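PDB 3KNY: uncharacterized protein from Bacteroides thetaiotaomicron VPI-5482, which is of unknown function but has a two-domain architecture and probably carries a lipoprotein-type signal in its natural precursor, consistent with attachment to the bacterial cell envelope. Local coordinates for residues K62-R68 and I97-D101; T29-V34 and Y57-K61. The contacts are given in a common frame with arbitrary orientation. Residues are numbered along the deposited sequence.

Contact 1: K62-R68 and I97-D101; sequences KDISEKR and IADED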
loop_
_atom_site.group_PDB
_atom_site.type_symbol
_atom_site.label_atom_id
_atom_site.label_comp_id
_atom_site.label_asym_id
_atom_site.label_seq_id
_atom_site.Cartn_x
_atom_site.Cartn_y
_atom_site.Cartn_z
ATOM N N LYS A 62 2.632 -12.287 -12.174
ATOM C CA LYS A 62 1.763 -13.439 -11.979
ATOM C C LYS A 62 0.627 -13.388 -12.984
ATOM O O LYS A 62 0.178 -12.312 -13.368
ATOM C CB LYS A 62 1.196 -13.418 -10.556
ATOM C CG LYS A 62 0.781 -14.770 -9.986
ATOM C CD LYS A 62 0.446 -14.655 -8.484
ATOM C CE LYS A 62 1.710 -14.550 -7.615
ATOM N NZ LYS A 62 1.425 -14.071 -6.230
ATOM N N ASP A 63 0.146 -14.554 -13.386
ATOM C CA ASP A 63 -0.885 -14.631 -14.407
ATOM C C ASP A 63 -2.227 -14.166 -13.858
ATOM O O ASP A 63 -2.750 -14.757 -12.928
ATOM C CB ASP A 63 -0.995 -16.061 -14.926
ATOM C CG ASP A 63 0.332 -16.603 -15.428
ATOM O OD1 ASP A 63 1.212 -15.796 -15.818
ATOM O OD2 ASP A 63 0.491 -17.845 -15.427
ATOM N N ILE A 64 -2.771 -13.113 -14.459
ATOM C CA ILE A 64 -4.010 -12.475 -14.017
ATOM C C ILE A 64 -5.122 -12.823 -14.993
ATOM O O ILE A 64 -4.953 -12.622 -16.177
ATOM C CB ILE A 64 -3.873 -10.913 -14.034
ATOM C CG1 ILE A 64 -2.535 -10.434 -13.425
ATOM C CG2 ILE A 64 -5.066 -10.259 -13.363
ATOM C CD1 ILE A 64 -1.407 -10.115 -14.477
ATOM N N SER A 65 -6.268 -13.303 -14.523
ATOM C CA SER A 65 -7.381 -13.597 -15.438
ATOM C C SER A 65 -7.935 -12.327 -16.069
ATOM O O SER A 65 -7.635 -11.216 -15.627
ATOM C CB SER A 65 -8.522 -14.314 -14.723
ATOM O OG SER A 65 -9.411 -13.390 -14.123
ATOM N N GLU A 66 -8.759 -12.502 -17.094
ATOM C CA GLU A 66 -9.390 -11.376 -17.776
ATOM C C GLU A 66 -10.420 -10.734 -16.850
ATOM O O GLU A 66 -10.504 -9.509 -16.792
ATOM C CB GLU A 66 -10.018 -11.793 -19.122
ATOM C CG GLU A 66 -9.008 -12.311 -20.172
ATOM C CD GLU A 66 -7.799 -11.377 -20.393
ATOM O OE1 GLU A 66 -7.983 -10.148 -20.544
ATOM O OE2 GLU A 66 -6.651 -11.872 -20.421
ATOM N N LYS A 67 -11.176 -11.546 -16.108
ATOM C CA LYS A 67 -12.121 -11.017 -15.114
ATOM C C LYS A 67 -11.383 -10.063 -14.158
ATOM O O LYS A 67 -11.872 -8.975 -13.852
ATOM C CB LYS A 67 -12.775 -12.148 -14.307
ATOM C CG LYS A 67 -13.942 -11.695 -13.401
ATOM C CD LYS A 67 -14.071 -12.523 -12.096
ATOM C CE LYS A 67 -12.921 -12.220 -11.117
ATOM N NZ LYS A 67 -13.134 -12.702 -9.720
ATOM N N ARG A 68 -10.196 -10.489 -13.718
ATOM C CA ARG A 68 -9.380 -9.718 -12.794
ATOM C C ARG A 68 -8.824 -8.463 -13.444
ATOM O O ARG A 68 -8.933 -7.385 -12.873
ATOM C CB ARG A 68 -8.247 -10.573 -12.237
ATOM C CG ARG A 68 -7.366 -9.869 -11.212
ATOM C CD ARG A 68 -8.160 -9.361 -10.011
ATOM N NE ARG A 68 -7.322 -8.683 -9.009
ATOM C CZ ARG A 68 -7.797 -8.033 -7.940
ATOM N NH1 ARG A 68 -9.107 -7.966 -7.731
ATOM N NH2 ARG A 68 -6.974 -7.438 -7.072
ATOM N N ILE A 97 -1.867 -4.148 -5.183
ATOM C CA ILE A 97 -2.904 -4.781 -5.953
ATOM C C ILE A 97 -2.942 -6.208 -5.433
ATOM O O ILE A 97 -1.950 -6.942 -5.548
ATOM C CB ILE A 97 -2.563 -4.739 -7.434
ATOM C CG1 ILE A 97 -1.972 -3.359 -7.810
ATOM C CG2 ILE A 97 -3.793 -5.118 -8.268
ATOM C CD1 ILE A 97 -2.887 -2.221 -7.638
ATOM N N ALA A 98 -4.060 -6.583 -4.815
ATOM C CA ALA A 98 -4.188 -7.913 -4.229
ATOM C C ALA A 98 -4.174 -8.953 -5.336
ATOM O O ALA A 98 -4.508 -8.658 -6.495
ATOM C CB ALA A 98 -5.457 -8.027 -3.434
ATOM N N ASP A 99 -3.770 -10.169 -4.981
ATOM C CA ASP A 99 -3.797 -11.283 -5.916
ATOM C C ASP A 99 -5.240 -11.711 -6.177
ATOM O O ASP A 99 -6.178 -11.263 -5.506
ATOM C CB ASP A 99 -3.020 -12.468 -5.349
ATOM C CG ASP A 99 -1.523 -12.271 -5.398
ATOM O OD1 ASP A 99 -0.988 -11.928 -6.473
ATOM O OD2 ASP A 99 -0.878 -12.486 -4.354
ATOM N N GLU A 100 -5.409 -12.595 -7.155
ATOM C CA GLU A 100 -6.719 -13.157 -7.459
ATOM C C GLU A 100 -7.039 -14.281 -6.448
ATOM O O GLU A 100 -8.216 -14.604 -6.256
ATOM C CB GLU A 100 -6.783 -13.637 -8.927
ATOM C CG GLU A 100 -8.168 -13.503 -9.603
ATOM C CD GLU A 100 -8.156 -13.781 -11.119
ATOM O OE1 GLU A 100 -7.067 -13.866 -11.725
ATOM O OE2 GLU A 100 -9.246 -13.889 -11.720
ATOM N N ASP A 101 -6.003 -14.841 -5.788
ATOM C CA ASP A 101 -6.181 -15.906 -4.763
ATOM C C ASP A 101 -7.415 -15.605 -3.914
ATOM O O ASP A 101 -7.498 -14.546 -3.327
ATOM C CB ASP A 101 -4.911 -16.140 -3.885
ATOM C CG ASP A 101 -4.413 -14.875 -3.127
ATOM O OD1 ASP A 101 -5.177 -14.212 -2.383
ATOM O OD2 ASP A 101 -3.202 -14.571 -3.224
#
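A helix N-cap is tied here to the loop that leaves a strand: Ser65 caps helix 66-84, and Glu100, in the loop following strand 93-97, reaches across to it. The Ser65 side chain, in its p rotamer, places OG 3.0 Å from Arg68 N, which donates the capping bond. Glu100 has chi2 near 180° and so extends far enough to grip the cap twice: Ser65 N donates to Glu100 OE1 at 3.0 Å in a nearly straight bond, and Ser65 OG donates to Glu100 OE2 at a very short 2.5 Å. The Ser65 hydroxyl thus accepts from the helix backbone while donating to a carboxylate, whose negative charge lies close to the first turn of the helix. Lys67 NZ stays 4.5 Å from Glu100 OE2, beyond a salt bridge. Lys62 comes off the chain three residues before the cap with chi1 and chi2 both t, then bends at chi3 (m), and its NZ forms a salt bridge with Asp99 OD1 at 3.2 Å; the hydrogen bonds within it are weak. Arg68 is buried. Its CB lies 3.4 Å from Glu100 CD, and beyond that a single p angle at chi2 bends an otherwise t side chain along the loop. The guanidinium also serves neighbours outside these segments: NH1 forms a salt bridge with Glu71 and a hydrogen bond with Pro218 O, at the C-terminus of the chain. Across the contact, Arg68 NH2 donates to Ala98 O at 2.8 Å.

Contact 2: T29-V34 and Y57-K61; sequences TIPDWV and YSFLK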
loop_
_atom_site.group_PDB
_atom_site.type_symbol
_atom_site.label_atom_id
_atom_site.label_comp_id
_atom_site.label_asym_id
_atom_site.label_seq_id
_atom_site.Cartn_x
_atom_site.Cartn_y
_atom_site.Cartn_z
ATOM N N THR A 29 7.228 7.671 -11.240
ATOM C CA THR A 29 8.111 6.684 -11.841
ATOM C C THR A 29 7.390 5.332 -11.950
ATOM O O THR A 29 6.465 5.035 -11.177
ATOM C CB THR A 29 9.433 6.487 -11.051
ATOM O OG1 THR A 29 9.229 5.556 -9.978
ATOM C CG2 THR A 29 9.972 7.802 -10.525
ATOM N N ILE A 30 7.815 4.533 -12.927
ATOM C CA ILE A 30 7.310 3.176 -13.143
ATOM C C ILE A 30 8.524 2.295 -13.384
ATOM O O ILE A 30 9.356 2.644 -14.196
ATOM C CB ILE A 30 6.343 3.100 -14.351
ATOM C CG1 ILE A 30 5.254 4.172 -14.202
ATOM C CG2 ILE A 30 5.725 1.702 -14.468
ATOM C CD1 ILE A 30 4.144 4.105 -15.222
ATOM N N PRO A 31 8.670 1.183 -12.641
ATOM C CA PRO A 31 9.832 0.331 -12.910
ATOM C C PRO A 31 9.874 -0.102 -14.363
ATOM O O PRO A 31 8.826 -0.421 -14.927
ATOM C CB PRO A 31 9.621 -0.893 -11.990
ATOM C CG PRO A 31 8.354 -0.658 -11.240
ATOM C CD PRO A 31 7.998 0.794 -11.392
ATOM N N ASP A 32 11.063 -0.111 -14.960
ATOM C CA ASP A 32 11.163 -0.421 -16.362
ATOM C C ASP A 32 10.424 -1.710 -16.712
ATOM O O ASP A 32 9.608 -1.731 -17.631
ATOM C CB ASP A 32 12.613 -0.537 -16.827
ATOM C CG ASP A 32 12.711 -0.706 -18.341
ATOM O OD1 ASP A 32 12.046 0.069 -19.055
ATOM O OD2 ASP A 32 13.411 -1.620 -18.827
ATOM N N TRP A 33 10.682 -2.777 -15.965
ATOM C CA TRP A 33 10.101 -4.072 -16.303
ATOM C C TRP A 33 8.580 -4.045 -16.535
ATOM O O TRP A 33 8.044 -4.851 -17.309
ATOM C CB TRP A 33 10.470 -5.112 -15.245
ATOM C CG TRP A 33 9.798 -4.932 -13.952
ATOM C CD1 TRP A 33 10.264 -4.249 -12.878
ATOM C CD2 TRP A 33 8.523 -5.463 -13.573
ATOM N NE1 TRP A 33 9.356 -4.309 -11.853
ATOM C CE2 TRP A 33 8.279 -5.050 -12.253
ATOM C CE3 TRP A 33 7.561 -6.245 -14.225
ATOM C CZ2 TRP A 33 7.119 -5.391 -11.568
ATOM C CZ3 TRP A 33 6.398 -6.583 -13.538
ATOM C CH2 TRP A 33 6.191 -6.156 -12.223
ATOM N N VAL A 34 7.891 -3.123 -15.860
ATOM C CA VAL A 34 6.433 -3.018 -15.967
ATOM C C VAL A 34 5.973 -2.782 -17.398
ATOM O O VAL A 34 5.020 -3.413 -17.860
ATOM C CB VAL A 34 5.863 -1.903 -15.050
ATOM C CG1 VAL A 34 4.424 -1.597 -15.404
ATOM C CG2 VAL A 34 5.956 -2.329 -13.622
ATOM N N TYR A 57 4.138 -2.912 -7.890
ATOM C CA TYR A 57 3.735 -3.610 -9.123
ATOM C C TYR A 57 3.881 -5.136 -9.039
ATOM O O TYR A 57 3.678 -5.817 -10.034
ATOM C CB TYR A 57 4.497 -3.037 -10.337
ATOM C CG TYR A 57 4.088 -1.607 -10.684
ATOM C CD1 TYR A 57 2.920 -1.343 -11.415
ATOM C CD2 TYR A 57 4.855 -0.517 -10.268
ATOM C CE1 TYR A 57 2.524 -0.015 -11.727
ATOM C CE2 TYR A 57 4.463 0.811 -10.564
ATOM C CZ TYR A 57 3.300 1.049 -11.299
ATOM O OH TYR A 57 2.931 2.354 -11.580
ATOM N N SER A 58 4.174 -5.676 -7.854
ATOM C CA SER A 58 4.382 -7.125 -7.676
ATOM C C SER A 58 3.305 -7.999 -8.330
ATOM O O SER A 58 3.575 -9.135 -8.697
ATOM C CB SER A 58 4.444 -7.504 -6.191
ATOM O OG SER A 58 3.123 -7.559 -5.641
ATOM N N PHE A 59 2.091 -7.489 -8.454
ATOM C CA PHE A 59 1.007 -8.277 -9.022
ATOM C C PHE A 59 1.126 -8.611 -10.504
ATOM O O PHE A 59 0.452 -9.520 -10.991
ATOM C CB PHE A 59 -0.307 -7.559 -8.814
ATOM C CG PHE A 59 -0.543 -6.434 -9.772
ATOM C CD1 PHE A 59 0.096 -5.206 -9.600
ATOM C CD2 PHE A 59 -1.435 -6.591 -10.834
ATOM C CE1 PHE A 59 -0.143 -4.154 -10.474
ATOM C CE2 PHE A 59 -1.680 -5.546 -11.705
ATOM C CZ PHE A 59 -1.033 -4.319 -11.523
ATOM N N LEU A 60 1.937 -7.855 -11.239
ATOM C CA LEU A 60 2.165 -8.140 -12.661
ATOM C C LEU A 60 3.141 -9.295 -12.813
ATOM O O LEU A 60 3.368 -9.762 -13.919
ATOM C CB LEU A 60 2.679 -6.898 -13.408
ATOM C CG LEU A 60 1.668 -5.762 -13.624
ATOM C CD1 LEU A 60 2.364 -4.505 -14.104
ATOM C CD2 LEU A 60 0.578 -6.167 -14.596
ATOM N N LYS A 61 3.707 -9.773 -11.709
ATOM C CA LYS A 61 4.606 -10.904 -11.764
ATOM C C LYS A 61 3.833 -12.220 -11.609
ATOM O O LYS A 61 4.329 -13.175 -11.022
ATOM C CB LYS A 61 5.699 -10.768 -10.700
ATOM C CG LYS A 61 6.491 -9.457 -10.787
ATOM C CD LYS A 61 8.000 -9.659 -10.520
ATOM C CE LYS A 61 8.635 -8.458 -9.793
ATOM N NZ LYS A 61 8.093 -8.237 -8.387
#
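Two short 3-10 turns pack together here, one in the loop leading to helix 40-49 and the other in the connection between strand 53-55 and helix 66-84; no hydrogen bond crosses between the segments. Tyr57 contributes most. Its ring lies against Ile30, Pro31 and Val34, with Pro31 CD 3.6 Å from Tyr57 CD2 and Val34 CG2 over the ring face in a CH-pi contact, 4.0 Å from the centroid. Trp46 of helix 40-49 meets the same ring edge-to-face, so Tyr57 fills the space between that helix and the 29-34 loop. Ser58 and Phe59 direct their CA-to-CB bonds away from 29-34. The turn then brings Leu60 back toward it: Leu60 N bonds to Tyr57 O at 2.9 Å, Leu60 CD1 meets Val34 CG1 at 3.8 Å, and Leu60 CB sits at the indole edge, 3.7 Å from Trp33 CZ3. That same edge approaches the backbone, with Trp33 CH2 3.3 Å from Tyr57 O. Lys61 ends the walk by laying its aliphatic chain over the indole, CE forming a CH-pi contact 4.3 Å from the centroid of the six-membered ring of Trp33.

Overall arrangement
Contacts 1 and 2 follow one another along the chain, contact 2 closing before contact 1 opens, and their centres are about 14 Å apart. Residues 57-61 run directly into 62-68, so one connection, from strand 53-55 to helix 66-84, serves both: its first half packs on the loop before helix 40-49, its second on the loop after strand 93-97. Strands 53-55 and 93-97 pair in parallel in the mixed sheet, with helix 66-84 between them in sequence. The contacts also touch directly, Phe59 CD1 lying 3.3 Å from Ile97 CG1. Contact 2 thus holds the segment before helix 40-49 against this connection, and contact 1 ties the start of helix 66-84 to the loop leaving strand 93-97.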